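Local coordinates for putative tagatose-6-phosphate ketose/aldose isomerase (Escherichia coli, PDB 3C3J), which is a putative member of the SIS-domain proteins, with two such domains in one chain, at residues E18-Q23 and Y345-A350; R168-T173 and V246-A251; A222-I227 and L351-H356; E241-V246 and L254-D259. All blocks are in the same frame, centred on the assembly; numbering follows the deposited sequence.

Contact 1: E18-Q23 and Y345-A350; sequences EEIRHQ and YAQTFA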
loop_
_atom_site.group_PDB
_atom_site.type_symbol
_atom_site.label_atom_id
_atom_site.label_comp_id
_atom_site.label_asym_id
_atom_site.label_seq_id
_atom_site.Cartn_x
_atom_site.Cartn_y
_atom_site.Cartn_z
ATOM N N GLU A 18 11.855 -8.167 -25.980
ATOM C CA GLU A 18 11.740 -7.114 -26.980
ATOM C C GLU A 18 11.204 -5.817 -26.363
ATOM O O GLU A 18 11.700 -4.734 -26.632
ATOM C CB GLU A 18 10.812 -7.571 -28.104
ATOM C CG GLU A 18 10.857 -6.691 -29.367
ATOM C CD GLU A 18 9.927 -5.478 -29.336
ATOM O OE1 GLU A 18 8.821 -5.588 -28.777
ATOM O OE2 GLU A 18 10.310 -4.405 -29.888
ATOM N N GLU A 19 10.191 -5.978 -25.523
ATOM C CA GLU A 19 9.503 -4.874 -24.877
ATOM C C GLU A 19 10.376 -4.209 -23.804
ATOM O O GLU A 19 10.346 -2.989 -23.624
ATOM C CB GLU A 19 8.126 -5.370 -24.361
ATOM C CG GLU A 19 7.194 -5.599 -25.591
ATOM C CD GLU A 19 6.049 -6.566 -25.418
ATOM O OE1 GLU A 19 5.801 -7.093 -24.288
ATOM O OE2 GLU A 19 5.382 -6.789 -26.475
ATOM N N ILE A 20 11.171 -4.999 -23.110
ATOM C CA ILE A 20 12.135 -4.441 -22.165
ATOM C C ILE A 20 13.172 -3.616 -22.915
ATOM O O ILE A 20 13.443 -2.458 -22.570
ATOM C CB ILE A 20 12.841 -5.521 -21.328
ATOM C CG1 ILE A 20 11.852 -6.191 -20.376
ATOM C CG2 ILE A 20 14.007 -4.898 -20.547
ATOM C CD1 ILE A 20 12.361 -7.524 -19.802
ATOM N N ARG A 21 13.733 -4.190 -23.978
ATOM C CA ARG A 21 14.840 -3.532 -24.675
ATOM C C ARG A 21 14.447 -2.256 -25.433
ATOM O O ARG A 21 15.290 -1.375 -25.587
ATOM C CB ARG A 21 15.534 -4.510 -25.610
ATOM C CG ARG A 21 16.269 -5.607 -24.883
ATOM C CD ARG A 21 17.007 -6.476 -25.875
ATOM N NE ARG A 21 17.810 -7.545 -25.267
ATOM C CZ ARG A 21 19.006 -7.362 -24.708
ATOM N NH1 ARG A 21 19.516 -6.154 -24.590
ATOM N NH2 ARG A 21 19.683 -8.397 -24.225
ATOM N N HIS A 22 13.205 -2.153 -25.920
ATOM C CA HIS A 22 12.764 -0.950 -26.647
ATOM C C HIS A 22 12.282 0.218 -25.770
ATOM O O HIS A 22 11.822 1.243 -26.279
ATOM C CB HIS A 22 11.788 -1.285 -27.803
ATOM C CG HIS A 22 10.387 -1.661 -27.407
ATOM N ND1 HIS A 22 9.718 -1.132 -26.326
ATOM C CD2 HIS A 22 9.499 -2.478 -28.027
ATOM C CE1 HIS A 22 8.487 -1.615 -26.293
ATOM N NE2 HIS A 22 8.333 -2.442 -27.311
ATOM N N GLN A 23 12.436 0.082 -24.455
ATOM C CA GLN A 23 11.998 1.123 -23.519
ATOM C C GLN A 23 12.667 2.501 -23.680
ATOM O O GLN A 23 11.943 3.494 -23.877
ATOM C CB GLN A 23 12.111 0.612 -22.101
ATOM C CG GLN A 23 10.923 -0.263 -21.735
ATOM C CD GLN A 23 11.090 -0.886 -20.367
ATOM O OE1 GLN A 23 12.065 -1.623 -20.120
ATOM N NE2 GLN A 23 10.172 -0.582 -19.461
ATOM N N TYR A 345 16.582 -3.539 -13.922
ATOM C CA TYR A 345 17.099 -4.731 -13.246
ATOM C C TYR A 345 15.965 -5.680 -12.854
ATOM O O TYR A 345 16.066 -6.870 -13.118
ATOM C CB TYR A 345 17.968 -4.383 -12.030
ATOM C CG TYR A 345 19.203 -3.584 -12.376
ATOM C CD1 TYR A 345 20.350 -4.206 -12.855
ATOM C CD2 TYR A 345 19.223 -2.198 -12.206
ATOM C CE1 TYR A 345 21.477 -3.460 -13.191
ATOM C CE2 TYR A 345 20.329 -1.452 -12.531
ATOM C CZ TYR A 345 21.459 -2.087 -13.016
ATOM O OH TYR A 345 22.561 -1.336 -13.328
ATOM N N ALA A 346 14.892 -5.151 -12.243
ATOM C CA ALA A 346 13.768 -5.965 -11.807
ATOM C C ALA A 346 13.063 -6.706 -12.962
ATOM O O ALA A 346 12.690 -7.893 -12.835
ATOM C CB ALA A 346 12.758 -5.091 -11.039
ATOM N N GLN A 347 12.866 -6.011 -14.082
ATOM C CA GLN A 347 12.182 -6.618 -15.236
ATOM C C GLN A 347 13.007 -7.754 -15.833
ATOM O O GLN A 347 12.495 -8.851 -16.114
ATOM C CB GLN A 347 11.907 -5.579 -16.314
ATOM C CG GLN A 347 10.910 -4.484 -15.952
ATOM C CD GLN A 347 10.938 -3.350 -16.981
ATOM O OE1 GLN A 347 11.909 -3.220 -17.734
ATOM N NE2 GLN A 347 9.907 -2.510 -16.991
ATOM N N THR A 348 14.278 -7.469 -16.038
ATOM C CA THR A 348 15.177 -8.422 -16.681
ATOM C C THR A 348 15.421 -9.576 -15.725
ATOM O O THR A 348 15.411 -10.710 -16.157
ATOM C CB THR A 348 16.479 -7.745 -17.173
ATOM O OG1 THR A 348 17.174 -7.161 -16.063
ATOM C CG2 THR A 348 16.155 -6.641 -18.175
ATOM N N PHE A 349 15.560 -9.320 -14.426
ATOM C CA PHE A 349 15.631 -10.427 -13.449
ATOM C C PHE A 349 14.437 -11.391 -13.535
ATOM O O PHE A 349 14.601 -12.616 -13.637
ATOM C CB PHE A 349 15.747 -9.891 -12.022
ATOM C CG PHE A 349 15.806 -10.961 -10.986
ATOM C CD1 PHE A 349 16.877 -11.840 -10.947
ATOM C CD2 PHE A 349 14.815 -11.095 -10.032
ATOM C CE1 PHE A 349 16.952 -12.834 -9.976
ATOM C CE2 PHE A 349 14.901 -12.090 -9.075
ATOM C CZ PHE A 349 15.980 -12.952 -9.055
ATOM N N ALA A 350 13.225 -10.835 -13.488
ATOM C CA ALA A 350 12.020 -11.639 -13.545
ATOM C C ALA A 350 11.916 -12.472 -14.837
ATOM O O ALA A 350 11.550 -13.654 -14.794
ATOM C CB ALA A 350 10.770 -10.721 -13.348
#
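I20 of the short helix 15-21 and Q23, which opens helix 23-49, reach across to Q347 and T348, one turn of the long helix 335-356, and the contact divides into an apolar half and a polar half. In the apolar half, I20 does most of the touching. With its first torsion at -68°, CG2 lies anti to the backbone N and is directed at T348, where I20 CG2 and T348 CG2 meet at 3.6 Å. The other branch runs alongside Q347 in the opposing sense, bringing I20 CD1 to 4.0 Å from Q347 CB, so that the aliphatic part of the glutamine serves as a wall for the isoleucine. T348 shows only its methyl to I20; its hydroxyl is engaged within its own helix, donating to the carbonyl oxygen of M344.

The polar half is a meeting of two extended glutamines. Q23 and Q347 approach from opposite directions, and their amide planes stand only 26° apart. As modelled, like atoms face each other, with 2.9 Å from Q23 OE1 to Q347 OE1. If one of the two amides were turned over, oxygen would face nitrogen and the pair may be hydrogen-bonded; the placement of oxygen and nitrogen should not be trusted further.

All four residues are buried, and the contact sits in a bundle of helices. L208 of helix 198-210 touches both I20 and T348, T177 of helix 174-187 lies beside Q347, and A346 and A350 of helix 335-356 pack on helix 235-249.

Contact 2: R168-T173 and V246-A251; sequences RGFAMT and VLELTA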
loop_
_atom_site.group_PDB
_atom_site.type_symbol
_atom_site.label_atom_id
_atom_site.label_comp_id
_atom_site.label_asym_id
_atom_site.label_seq_id
_atom_site.Cartn_x
_atom_site.Cartn_y
_atom_site.Cartn_z
ATOM N N ARG A 168 2.727 -6.921 -25.857
ATOM C CA ARG A 168 2.159 -8.244 -26.147
ATOM C C ARG A 168 2.374 -9.217 -24.977
ATOM O O ARG A 168 1.536 -10.085 -24.731
ATOM C CB ARG A 168 2.779 -8.839 -27.411
ATOM C CG ARG A 168 2.446 -8.120 -28.700
ATOM C CD ARG A 168 3.103 -8.806 -29.879
ATOM N NE ARG A 168 2.928 -8.070 -31.120
ATOM C CZ ARG A 168 1.817 -8.057 -31.847
ATOM N NH1 ARG A 168 1.754 -7.361 -32.970
ATOM N NH2 ARG A 168 0.765 -8.714 -31.456
ATOM N N GLY A 169 3.490 -9.072 -24.269
ATOM C CA GLY A 169 3.758 -9.849 -23.053
ATOM C C GLY A 169 2.670 -9.649 -22.017
ATOM O O GLY A 169 2.149 -8.534 -21.865
ATOM N N PHE A 170 2.305 -10.740 -21.338
ATOM C CA PHE A 170 1.416 -10.731 -20.174
ATOM C C PHE A 170 1.808 -9.638 -19.157
ATOM O O PHE A 170 0.975 -8.861 -18.686
ATOM C CB PHE A 170 1.511 -12.118 -19.490
ATOM C CG PHE A 170 0.822 -12.201 -18.172
ATOM C CD1 PHE A 170 -0.556 -12.162 -18.107
ATOM C CD2 PHE A 170 1.545 -12.341 -16.992
ATOM C CE1 PHE A 170 -1.205 -12.243 -16.880
ATOM C CE2 PHE A 170 0.912 -12.423 -15.774
ATOM C CZ PHE A 170 -0.456 -12.374 -15.709
ATOM N N ALA A 171 3.085 -9.639 -18.807
ATOM C CA ALA A 171 3.655 -8.720 -17.840
ATOM C C ALA A 171 4.005 -7.405 -18.538
ATOM O O ALA A 171 4.788 -7.398 -19.487
ATOM C CB ALA A 171 4.883 -9.336 -17.221
HETATM N N MSE A 172 3.456 -6.300 -18.041
HETATM C CA MSE A 172 3.698 -4.977 -18.616
HETATM C C MSE A 172 5.114 -4.518 -18.317
HETATM O O MSE A 172 5.579 -4.644 -17.191
HETATM C CB MSE A 172 2.729 -3.962 -18.032
HETATM C CG MSE A 172 1.280 -4.158 -18.415
HETATM SE SE MSE A 172 0.158 -2.886 -17.383
HETATM C CE MSE A 172 0.832 -1.152 -18.047
ATOM N N THR A 173 5.797 -3.998 -19.326
ATOM C CA THR A 173 7.145 -3.440 -19.165
ATOM C C THR A 173 7.167 -2.040 -19.804
ATOM O O THR A 173 7.030 -1.012 -19.090
ATOM C CB THR A 173 8.233 -4.388 -19.754
ATOM O OG1 THR A 173 8.029 -4.595 -21.158
ATOM C CG2 THR A 173 8.225 -5.747 -19.018
ATOM N N VAL A 246 8.185 -10.603 -10.647
ATOM C CA VAL A 246 8.736 -11.907 -10.221
ATOM C C VAL A 246 7.643 -12.915 -10.012
ATOM O O VAL A 246 7.722 -14.074 -10.430
ATOM C CB VAL A 246 9.406 -11.793 -8.814
ATOM C CG1 VAL A 246 9.573 -13.201 -8.143
ATOM C CG2 VAL A 246 10.678 -11.068 -8.928
ATOM N N LEU A 247 6.612 -12.462 -9.326
ATOM C CA LEU A 247 5.510 -13.312 -8.981
ATOM C C LEU A 247 4.799 -13.766 -10.256
ATOM O O LEU A 247 4.593 -14.958 -10.450
ATOM C CB LEU A 247 4.581 -12.568 -8.052
ATOM C CG LEU A 247 3.650 -13.400 -7.228
ATOM C CD1 LEU A 247 4.383 -14.184 -6.125
ATOM C CD2 LEU A 247 2.610 -12.405 -6.658
ATOM N N GLU A 248 4.482 -12.819 -11.135
ATOM C CA GLU A 248 3.795 -13.113 -12.393
ATOM C C GLU A 248 4.595 -14.083 -13.259
ATOM O O GLU A 248 4.091 -15.133 -13.699
ATOM C CB GLU A 248 3.619 -11.829 -13.202
ATOM C CG GLU A 248 2.557 -10.954 -12.700
ATOM C CD GLU A 248 2.403 -9.704 -13.509
ATOM O OE1 GLU A 248 3.374 -9.227 -14.149
ATOM O OE2 GLU A 248 1.286 -9.169 -13.480
ATOM N N LEU A 249 5.836 -13.707 -13.538
ATOM C CA LEU A 249 6.609 -14.420 -14.554
ATOM C C LEU A 249 7.070 -15.808 -14.071
ATOM O O LEU A 249 7.324 -16.710 -14.895
ATOM C CB LEU A 249 7.771 -13.555 -15.042
ATOM C CG LEU A 249 7.345 -12.304 -15.824
ATOM C CD1 LEU A 249 8.546 -11.540 -16.305
ATOM C CD2 LEU A 249 6.404 -12.627 -17.011
ATOM N N THR A 250 7.155 -15.989 -12.750
ATOM C CA THR A 250 7.461 -17.323 -12.198
ATOM C C THR A 250 6.221 -18.135 -11.833
ATOM O O THR A 250 6.342 -19.182 -11.178
ATOM C CB THR A 250 8.392 -17.267 -10.981
ATOM O OG1 THR A 250 7.711 -16.730 -9.835
ATOM C CG2 THR A 250 9.707 -16.497 -11.298
ATOM N N ALA A 251 5.046 -17.673 -12.263
ATOM C CA ALA A 251 3.754 -18.291 -11.916
ATOM C C ALA A 251 3.646 -18.574 -10.420
ATOM O O ALA A 251 3.206 -19.646 -10.006
ATOM C CB ALA A 251 3.550 -19.594 -12.723
HETATM O O HOH W 1 2.128 -6.494 -15.276
#
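F170 and E248 are brought together by two different first torsions: F170 holds CG anti to its backbone N (chi1 171°), while E248 sets CG anti to its carbonyl carbon and then runs fully extended. The glutamate chain thereby passes the rim of the phenyl ring, where F170 CE2 lies 3.8 Å from E248 CB, close to the ring plane. The carboxylate is inclined to that ring by 52°.

Beyond the ring, E248 OE1 comes to 3.4 Å from A171 CB, and the same methyl is met by L249, whose CD2 is 3.6 Å from A171 CB. Polar linkage is indirect. One water accepts from M172 N at 3.1 Å and donates to E248 OE1 at 3.2 Å, tying the loop backbone to the helix side chain. K245 NZ makes a long, weak ion pair with that oxygen, and G267 of the second subunit packs on E248.

The helix finishes just past this point. V246 O is gripped from opposite faces by T250 N and T250 OG1, and A251, with positive phi, is the C-prime residue of a Schellman motif. A loop of the first SIS domain thus rests on the last helical turn of the second, a domain-domain contact at a capped helix end.

Contact 3: A222-I227 and L351-H356; sequences APWKRI and LMQSLH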
loop_
_atom_site.group_PDB
_atom_site.type_symbol
_atom_site.label_atom_id
_atom_site.label_comp_id
_atom_site.label_asym_id
_atom_site.label_seq_id
_atom_site.Cartn_x
_atom_site.Cartn_y
_atom_site.Cartn_z
ATOM N N ALA A 222 20.548 -18.503 -8.026
ATOM C CA ALA A 222 20.577 -19.196 -6.735
ATOM C C ALA A 222 19.197 -19.729 -6.354
ATOM O O ALA A 222 18.174 -19.227 -6.817
ATOM C CB ALA A 222 21.131 -18.276 -5.640
ATOM N N PRO A 223 19.152 -20.761 -5.501
ATOM C CA PRO A 223 17.880 -21.389 -5.181
ATOM C C PRO A 223 17.067 -20.622 -4.108
ATOM O O PRO A 223 16.574 -21.208 -3.142
ATOM C CB PRO A 223 18.311 -22.767 -4.701
ATOM C CG PRO A 223 19.669 -22.526 -4.066
ATOM C CD PRO A 223 20.294 -21.418 -4.834
ATOM N N TRP A 224 16.906 -19.320 -4.295
ATOM C CA TRP A 224 16.051 -18.555 -3.393
ATOM C C TRP A 224 14.585 -18.957 -3.583
ATOM O O TRP A 224 14.178 -19.369 -4.677
ATOM C CB TRP A 224 16.243 -17.039 -3.573
ATOM C CG TRP A 224 16.597 -16.638 -4.944
ATOM C CD1 TRP A 224 15.868 -16.854 -6.067
ATOM C CD2 TRP A 224 17.791 -15.985 -5.353
ATOM N NE1 TRP A 224 16.522 -16.363 -7.153
ATOM C CE2 TRP A 224 17.710 -15.820 -6.746
ATOM C CE3 TRP A 224 18.917 -15.513 -4.676
ATOM C CZ2 TRP A 224 18.708 -15.203 -7.485
ATOM C CZ3 TRP A 224 19.919 -14.905 -5.408
ATOM C CH2 TRP A 224 19.809 -14.758 -6.795
ATOM N N LYS A 225 13.829 -18.866 -2.492
ATOM C CA LYS A 225 12.397 -19.139 -2.444
ATOM C C LYS A 225 11.567 -17.873 -2.168
ATOM O O LYS A 225 10.336 -17.876 -2.313
ATOM C CB LYS A 225 12.106 -20.097 -1.298
ATOM C CG LYS A 225 12.795 -21.455 -1.430
ATOM C CD LYS A 225 12.058 -22.365 -2.373
ATOM C CE LYS A 225 12.511 -23.835 -2.183
ATOM N NZ LYS A 225 12.336 -24.303 -0.768
ATOM N N ARG A 226 12.231 -16.826 -1.711
ATOM C CA ARG A 226 11.560 -15.549 -1.429
ATOM C C ARG A 226 12.425 -14.440 -1.957
ATOM O O ARG A 226 13.658 -14.499 -1.868
ATOM C CB ARG A 226 11.346 -15.344 0.065
ATOM C CG ARG A 226 10.535 -16.460 0.725
ATOM C CD ARG A 226 10.358 -16.241 2.212
ATOM N NE ARG A 226 9.406 -17.197 2.786
ATOM C CZ ARG A 226 9.049 -17.236 4.076
ATOM N NH1 ARG A 226 8.177 -18.143 4.489
ATOM N NH2 ARG A 226 9.553 -16.373 4.946
ATOM N N ILE A 227 11.766 -13.434 -2.516
ATOM C CA ILE A 227 12.433 -12.211 -2.880
ATOM C C ILE A 227 11.707 -11.033 -2.251
ATOM O O ILE A 227 10.476 -10.998 -2.220
ATOM C CB ILE A 227 12.571 -12.043 -4.420
ATOM C CG1 ILE A 227 13.350 -10.768 -4.743
ATOM C CG2 ILE A 227 11.235 -12.052 -5.117
ATOM C CD1 ILE A 227 13.883 -10.726 -6.159
ATOM N N LEU A 351 12.252 -11.862 -15.971
ATOM C CA LEU A 351 12.208 -12.548 -17.264
ATOM C C LEU A 351 13.135 -13.780 -17.249
ATOM O O LEU A 351 12.726 -14.871 -17.670
ATOM C CB LEU A 351 12.592 -11.579 -18.381
ATOM C CG LEU A 351 12.785 -12.148 -19.794
ATOM C CD1 LEU A 351 11.493 -12.714 -20.395
ATOM C CD2 LEU A 351 13.464 -11.141 -20.695
HETATM N N MSE A 352 14.359 -13.610 -16.732
HETATM C CA MSE A 352 15.363 -14.683 -16.719
HETATM C C MSE A 352 15.115 -15.750 -15.652
HETATM O O MSE A 352 15.424 -16.928 -15.867
HETATM C CB MSE A 352 16.774 -14.101 -16.610
HETATM C CG MSE A 352 17.132 -13.114 -17.719
HETATM SE SE MSE A 352 16.668 -13.699 -19.599
HETATM C CE MSE A 352 14.793 -14.170 -19.522
ATOM N N GLN A 353 14.538 -15.365 -14.522
ATOM C CA GLN A 353 14.055 -16.358 -13.573
ATOM C C GLN A 353 12.978 -17.239 -14.218
ATOM O O GLN A 353 12.982 -18.457 -14.048
ATOM C CB GLN A 353 13.492 -15.681 -12.317
ATOM C CG GLN A 353 14.551 -15.013 -11.442
ATOM C CD GLN A 353 15.529 -16.004 -10.845
ATOM O OE1 GLN A 353 16.707 -16.042 -11.219
ATOM N NE2 GLN A 353 15.040 -16.832 -9.946
ATOM N N SER A 354 12.061 -16.615 -14.953
ATOM C CA SER A 354 10.964 -17.313 -15.616
ATOM C C SER A 354 11.514 -18.321 -16.617
ATOM O O SER A 354 11.126 -19.496 -16.627
ATOM C CB SER A 354 10.083 -16.296 -16.346
ATOM O OG SER A 354 8.976 -16.896 -16.997
ATOM N N LEU A 355 12.424 -17.855 -17.464
ATOM C CA LEU A 355 13.003 -18.719 -18.480
ATOM C C LEU A 355 13.829 -19.832 -17.855
ATOM O O LEU A 355 13.744 -20.992 -18.291
ATOM C CB LEU A 355 13.852 -17.896 -19.440
ATOM C CG LEU A 355 13.012 -17.064 -20.405
ATOM C CD1 LEU A 355 13.882 -16.121 -21.194
ATOM C CD2 LEU A 355 12.196 -17.979 -21.330
ATOM N N HIS A 356 14.612 -19.491 -16.832
ATOM C CA HIS A 356 15.469 -20.465 -16.136
ATOM C C HIS A 356 14.681 -21.629 -15.542
ATOM O O HIS A 356 15.159 -22.767 -15.510
ATOM C CB HIS A 356 16.268 -19.772 -15.042
ATOM C CG HIS A 356 17.224 -20.672 -14.331
ATOM N ND1 HIS A 356 18.464 -20.988 -14.843
ATOM C CD2 HIS A 356 17.128 -21.315 -13.144
ATOM C CE1 HIS A 356 19.092 -21.794 -14.001
ATOM N NE2 HIS A 356 18.301 -22.012 -12.966
#
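W224 and Q353 make the whole of this small contact, the indole NE1 lying 3.2 Å from Q353 NE2. The amide end comes to the edge of the indole, near its plane, and the two flat groups are inclined at 56° to each other. Since the amide is probably turned over in the model, the nitrogen of the indole may in fact face an oxygen, in which case the two may be hydrogen-bonded; the model alone does not settle it.

The next shell explains how both groups get there. Q353 leaves the helix with a bend at its second torsion (-65°), which swings the amide across to the indole at about a right angle. W224 follows P223, the centre of an inverse gamma turn, and this turn folds A222 O back over one face of the indole, 3.2 Å above its plane and offset toward the rim. Y221, just before the turn, touches Q353 and stacks on the ring of H356 one turn further along the same helix.

Further out, W224 packs on L277 of strand 276-281 and on L254. The contact therefore ties the lead-in to strand 226-231, which lies between strands 255-259 and 276-281, to the C-terminal end of helix 335-356.

Contact 4: E241-V246 and L254-D259; sequences ESALKV and LAAFYD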
loop_
_atom_site.group_PDB
_atom_site.type_symbol
_atom_site.label_atom_id
_atom_site.label_comp_id
_atom_site.label_asym_id
_atom_site.label_seq_id
_atom_site.Cartn_x
_atom_site.Cartn_y
_atom_site.Cartn_z
ATOM N N GLU A 241 6.121 -3.025 -7.937
ATOM C CA GLU A 241 6.126 -3.481 -9.337
ATOM C C GLU A 241 7.153 -4.600 -9.582
ATOM O O GLU A 241 6.876 -5.568 -10.313
ATOM C CB GLU A 241 6.428 -2.283 -10.248
ATOM C CG GLU A 241 6.646 -2.573 -11.741
ATOM C CD GLU A 241 5.606 -3.494 -12.384
ATOM O OE1 GLU A 241 4.499 -3.703 -11.811
ATOM O OE2 GLU A 241 5.903 -3.988 -13.499
ATOM N N SER A 242 8.348 -4.426 -9.014
ATOM C CA SER A 242 9.415 -5.407 -9.106
ATOM C C SER A 242 8.988 -6.739 -8.514
ATOM O O SER A 242 9.209 -7.790 -9.117
ATOM C CB SER A 242 10.672 -4.887 -8.417
ATOM O OG SER A 242 11.169 -3.736 -9.060
ATOM N N ALA A 243 8.360 -6.696 -7.348
ATOM C CA ALA A 243 7.874 -7.913 -6.703
ATOM C C ALA A 243 6.799 -8.570 -7.579
ATOM O O ALA A 243 6.835 -9.766 -7.786
ATOM C CB ALA A 243 7.364 -7.611 -5.293
ATOM N N LEU A 244 5.850 -7.785 -8.103
ATOM C CA LEU A 244 4.772 -8.368 -8.892
ATOM C C LEU A 244 5.310 -9.043 -10.175
ATOM O O LEU A 244 4.823 -10.109 -10.574
ATOM C CB LEU A 244 3.730 -7.313 -9.252
ATOM C CG LEU A 244 2.517 -7.884 -9.991
ATOM C CD1 LEU A 244 1.861 -9.021 -9.181
ATOM C CD2 LEU A 244 1.544 -6.754 -10.325
ATOM N N LYS A 245 6.305 -8.437 -10.815
ATOM C CA LYS A 245 6.907 -9.035 -12.008
ATOM C C LYS A 245 7.448 -10.444 -11.744
ATOM O O LYS A 245 7.189 -11.355 -12.526
ATOM C CB LYS A 245 8.031 -8.164 -12.580
ATOM C CG LYS A 245 7.562 -7.032 -13.436
ATOM C CD LYS A 245 6.990 -7.567 -14.710
ATOM C CE LYS A 245 6.105 -6.564 -15.364
ATOM N NZ LYS A 245 4.882 -6.156 -14.594
ATOM N N VAL A 246 8.185 -10.603 -10.647
ATOM C CA VAL A 246 8.736 -11.907 -10.221
ATOM C C VAL A 246 7.643 -12.915 -10.012
ATOM O O VAL A 246 7.722 -14.074 -10.430
ATOM C CB VAL A 246 9.406 -11.793 -8.814
ATOM C CG1 VAL A 246 9.573 -13.201 -8.143
ATOM C CG2 VAL A 246 10.678 -11.068 -8.928
ATOM N N LEU A 254 8.305 -18.209 -7.136
ATOM C CA LEU A 254 9.112 -17.402 -6.227
ATOM C C LEU A 254 8.184 -16.431 -5.518
ATOM O O LEU A 254 7.586 -15.554 -6.169
ATOM C CB LEU A 254 10.153 -16.639 -7.032
ATOM C CG LEU A 254 11.307 -15.906 -6.349
ATOM C CD1 LEU A 254 11.837 -16.611 -5.077
ATOM C CD2 LEU A 254 12.435 -15.714 -7.391
ATOM N N ALA A 255 8.033 -16.604 -4.209
ATOM C CA ALA A 255 7.242 -15.687 -3.390
ATOM C C ALA A 255 7.939 -14.324 -3.402
ATOM O O ALA A 255 9.156 -14.239 -3.207
ATOM C CB ALA A 255 7.115 -16.214 -1.942
ATOM N N ALA A 256 7.177 -13.259 -3.615
ATOM C CA ALA A 256 7.751 -11.908 -3.686
ATOM C C ALA A 256 7.025 -10.920 -2.768
ATOM O O ALA A 256 5.799 -10.948 -2.637
ATOM C CB ALA A 256 7.796 -11.396 -5.145
ATOM N N PHE A 257 7.817 -10.059 -2.137
ATOM C CA PHE A 257 7.361 -9.105 -1.118
ATOM C C PHE A 257 7.970 -7.753 -1.420
ATOM O O PHE A 257 8.988 -7.650 -2.100
ATOM C CB PHE A 257 7.796 -9.552 0.277
ATOM C CG PHE A 257 7.425 -10.949 0.604
ATOM C CD1 PHE A 257 6.213 -11.245 1.207
ATOM C CD2 PHE A 257 8.285 -11.998 0.289
ATOM C CE1 PHE A 257 5.855 -12.561 1.491
ATOM C CE2 PHE A 257 7.932 -13.322 0.569
ATOM C CZ PHE A 257 6.724 -13.594 1.171
ATOM N N TYR A 258 7.342 -6.707 -0.914
ATOM C CA TYR A 258 7.889 -5.346 -1.015
ATOM C C TYR A 258 7.662 -4.593 0.282
ATOM O O TYR A 258 6.729 -4.891 1.034
ATOM C CB TYR A 258 7.212 -4.568 -2.151
ATOM C CG TYR A 258 5.722 -4.472 -1.974
ATOM C CD1 TYR A 258 5.131 -3.350 -1.376
ATOM C CD2 TYR A 258 4.894 -5.515 -2.367
ATOM C CE1 TYR A 258 3.747 -3.281 -1.188
ATOM C CE2 TYR A 258 3.500 -5.453 -2.165
ATOM C CZ TYR A 258 2.941 -4.329 -1.587
ATOM O OH TYR A 258 1.565 -4.257 -1.398
ATOM N N ASP A 259 8.455 -3.565 0.495
ATOM C CA ASP A 259 8.267 -2.649 1.620
ATOM C C ASP A 259 9.205 -1.476 1.473
ATOM O O ASP A 259 9.968 -1.396 0.511
ATOM C CB ASP A 259 8.529 -3.339 2.965
ATOM C CG ASP A 259 7.575 -2.871 4.089
ATOM O OD1 ASP A 259 7.272 -1.661 4.241
ATOM O OD2 ASP A 259 7.156 -3.745 4.872
#
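The backbones of helix 241-246 and strand 255-259 run almost exactly antiparallel (175°), with their axes 7.1 Å apart at closest approach and the CA atoms of A243 and A256 only 5.0 Å from each other. Two alanines at the nearest point account for so close an approach. A243 CB meets A256 CB at 3.8 Å, and the methyl of A256 also presses against the helix backbone, 3.2 Å from A243 O. In return A243 CB lies 3.6 Å from F257 O, so each methyl touches a carbonyl of the other segment. Y258 adds a looser, oblique contact of its ring with A243.

One turn on, V246 covers the entry to the strand. Its first torsion (161°) places CG1 anti to the backbone N and over L254, where V246 CG1 is 3.7 Å from L254 CB; the same methyl reaches A256 CB at 3.9 Å. The two branched side chains pass at a slant.

E241 and K245 point away from the strand and pair within the helix in a salt bridge. K245 NZ donates to E241 OE2 over 2.6 Å, on the syn side of the carboxylate and 19° out of its plane, while E241 OE1 is bound by T63 OG1.

This is the inner packing of a beta-alpha-beta crossover: strand 226-231, helix 235-249, then strand 255-259 beside the first, at the margin of the chain's own sheet. F257, pointing away from the helix, meets F257 of the second subunit. Helix 335-356 packs on helix 235-249 itself, at S242 and K245.

Overall arrangement
The four contacts show how the chemistry of a two-domain chain varies with place. Contact 4 is the helix-on-sheet layer, with apolar side chains, two of whose methyls rest on backbone carbonyls. Contacts 1 and 3 share helix 335-356: the first is buried between helices and mixes methyls with two facing amides, whereas the third, farthest from the chain centre and partly buried, rests on a single polar pair. Contact 2 takes helix 235-249 on from contact 4, sharing V246, and joins the two SIS domains through a ring, a methyl and a water. E19 of contact 1 binds the backbone of R168 and G169 in contact 2; contacts 2, 3 and 4 also touch the second subunit, contact 1 does not.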